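Local coordinates for endolysin B (Mycobacterium phage D29, PDB 3HC7), which hydrolyses the ester link between mycolic acids and arabinogalactan in the mycobacterial cell wall, helping the phage to lyse its host, at residues G40-A45 with Y81-I86. Residues are numbered along the deposited sequence; the frame is centred on the assembly and turned at random.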
loop_
_atom_site.group_PDB
_atom_site.type_symbol
_atom_site.label_atom_id
_atom_site.label_comp_id
_atom_site.label_asym_id
_atom_site.label_seq_id
_atom_site.Cartn_x
_atom_site.Cartn_y
_atom_site.Cartn_z
ATOM N N GLY A 40 -13.766 4.345 0.786
ATOM C CA GLY A 40 -13.781 5.734 1.223
ATOM C C GLY A 40 -13.522 5.881 2.715
ATOM O O GLY A 40 -12.952 4.985 3.345
ATOM N N ASN A 41 -13.948 7.006 3.288
ATOM C CA ASN A 41 -13.644 7.310 4.685
ATOM C C ASN A 41 -12.150 7.196 4.931
ATOM O O ASN A 41 -11.716 6.705 5.971
ATOM C CB ASN A 41 -14.375 6.350 5.619
ATOM C CG ASN A 41 -15.875 6.498 5.540
ATOM O OD1 ASN A 41 -16.609 5.512 5.604
ATOM N ND2 ASN A 41 -16.342 7.736 5.397
ATOM N N TYR A 42 -11.373 7.657 3.962
ATOM C CA TYR A 42 -9.949 7.386 3.920
ATOM C C TYR A 42 -9.262 8.618 3.346
ATOM O O TYR A 42 -9.379 8.898 2.157
ATOM C CB TYR A 42 -9.722 6.146 3.052
ATOM C CG TYR A 42 -8.331 5.977 2.504
ATOM C CD1 TYR A 42 -7.236 5.867 3.349
ATOM C CD2 TYR A 42 -8.113 5.904 1.135
ATOM C CE1 TYR A 42 -5.957 5.704 2.847
ATOM C CE2 TYR A 42 -6.841 5.737 0.622
ATOM C CZ TYR A 42 -5.766 5.639 1.482
ATOM O OH TYR A 42 -4.492 5.470 0.983
ATOM N N PRO A 43 -8.556 9.374 4.201
ATOM C CA PRO A 43 -8.047 10.685 3.785
ATOM C C PRO A 43 -6.968 10.594 2.712
ATOM O O PRO A 43 -6.711 11.587 2.039
ATOM C CB PRO A 43 -7.445 11.262 5.076
ATOM C CG PRO A 43 -7.997 10.450 6.188
ATOM C CD PRO A 43 -8.251 9.081 5.612
ATOM N N ALA A 44 -6.345 9.429 2.566
ATOM C CA ALA A 44 -5.176 9.275 1.689
ATOM C C ALA A 44 -4.133 10.381 1.900
ATOM O O ALA A 44 -3.555 10.898 0.940
ATOM C CB ALA A 44 -5.602 9.210 0.226
ATOM N N ALA A 45 -3.874 10.725 3.162
ATOM C CA ALA A 45 -3.035 11.882 3.480
ATOM C C ALA A 45 -1.549 11.564 3.384
ATOM O O ALA A 45 -1.119 10.474 3.741
ATOM C CB ALA A 45 -3.371 12.415 4.872
ATOM N N TYR A 81 -2.734 0.922 -4.121
ATOM C CA TYR A 81 -1.563 1.613 -4.646
ATOM C C TYR A 81 -0.951 2.494 -3.564
ATOM O O TYR A 81 -1.663 3.247 -2.898
ATOM C CB TYR A 81 -1.983 2.448 -5.860
ATOM C CG TYR A 81 -0.971 3.453 -6.367
ATOM C CD1 TYR A 81 0.368 3.114 -6.528
ATOM C CD2 TYR A 81 -1.372 4.732 -6.726
ATOM C CE1 TYR A 81 1.286 4.033 -7.005
ATOM C CE2 TYR A 81 -0.463 5.660 -7.205
ATOM C CZ TYR A 81 0.859 5.307 -7.342
ATOM O OH TYR A 81 1.755 6.233 -7.819
ATOM N N SER A 82 0.365 2.375 -3.388
ATOM C CA SER A 82 1.149 3.165 -2.429
ATOM C C SER A 82 0.560 3.143 -1.012
ATOM O O SER A 82 0.491 2.081 -0.412
ATOM C CB SER A 82 1.484 4.582 -2.955
ATOM O OG SER A 82 0.521 5.567 -2.626
ATOM N N GLN A 83 0.147 4.279 -0.455
ATOM C CA GLN A 83 -0.504 4.211 0.854
ATOM C C GLN A 83 -1.633 3.170 0.809
ATOM O O GLN A 83 -1.896 2.459 1.787
ATOM C CB GLN A 83 -1.039 5.577 1.289
ATOM C CG GLN A 83 -1.783 5.538 2.622
ATOM C CD GLN A 83 -2.265 6.911 3.081
ATOM O OE1 GLN A 83 -3.122 7.016 3.957
ATOM N NE2 GLN A 83 -1.713 7.967 2.492
ATOM N N GLY A 84 -2.286 3.077 -0.346
ATOM C CA GLY A 84 -3.349 2.111 -0.557
ATOM C C GLY A 84 -2.856 0.681 -0.465
ATOM O O GLY A 84 -3.596 -0.208 -0.043
ATOM N N ALA A 85 -1.603 0.457 -0.861
ATOM C CA ALA A 85 -0.992 -0.867 -0.774
ATOM C C ALA A 85 -0.755 -1.240 0.681
ATOM O O ALA A 85 -0.892 -2.402 1.061
ATOM C CB ALA A 85 0.310 -0.907 -1.547
ATOM N N ILE A 86 -0.385 -0.260 1.497
ATOM C CA ILE A 86 -0.258 -0.513 2.934
ATOM C C ILE A 86 -1.608 -0.945 3.522
ATOM O O ILE A 86 -1.673 -1.909 4.293
ATOM C CB ILE A 86 0.248 0.718 3.716
ATOM C CG1 ILE A 86 1.563 1.248 3.141
ATOM C CG2 ILE A 86 0.443 0.374 5.201
ATOM C CD1 ILE A 86 2.013 2.574 3.799
#
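Q83 and Y42 reach toward each other from the first turn of helix 83-96 and from the loop that follows strand 35-38. With CG anti to the backbone N (chi1 177°) and the chain extended beyond it, Q83 carries its amide clear of the helix. One direct hydrogen bond joins the segments: NE2 of Q83 donates to O of A45 at 2.9 Å. This bond is bent, 136° at the hydrogen, and the donor stands above the carbonyl plane of A45. Glutamine suits the place because its amide both gives and accepts: NE2 also bonds OG1 of T12, while OE1 is held by the hydroxyl of S52, which bonds the backbone N of A45 as well.

The remaining contact is by van der Waals packing. The hydroxyl of Y42 lies against the aliphatic part of Q83, OH to CG 3.2 Å, and OE1 of Q83 comes within 3.3 Å of CE1 of Y42. Ring and amide planes are nearly perpendicular, 85° apart. Tyrosine is long enough to bring OH within 3.5 Å of N of G84, and this buried hydroxyl is satisfied by the carbonyl of H10.

Q83 directly follows the active-site serine S82, in the G-x-S-x-G nucleophile elbow expected of an alpha/beta-hydrolase. Glycine suits position 84 because the turn brings O of Y81 close to where a side chain would begin. T12 also bonds OG of S82 through its backbone N. Gripped at both ends of its amide, Q83 is tied to the 40-45 loop, which probably helps hold the elbow in position.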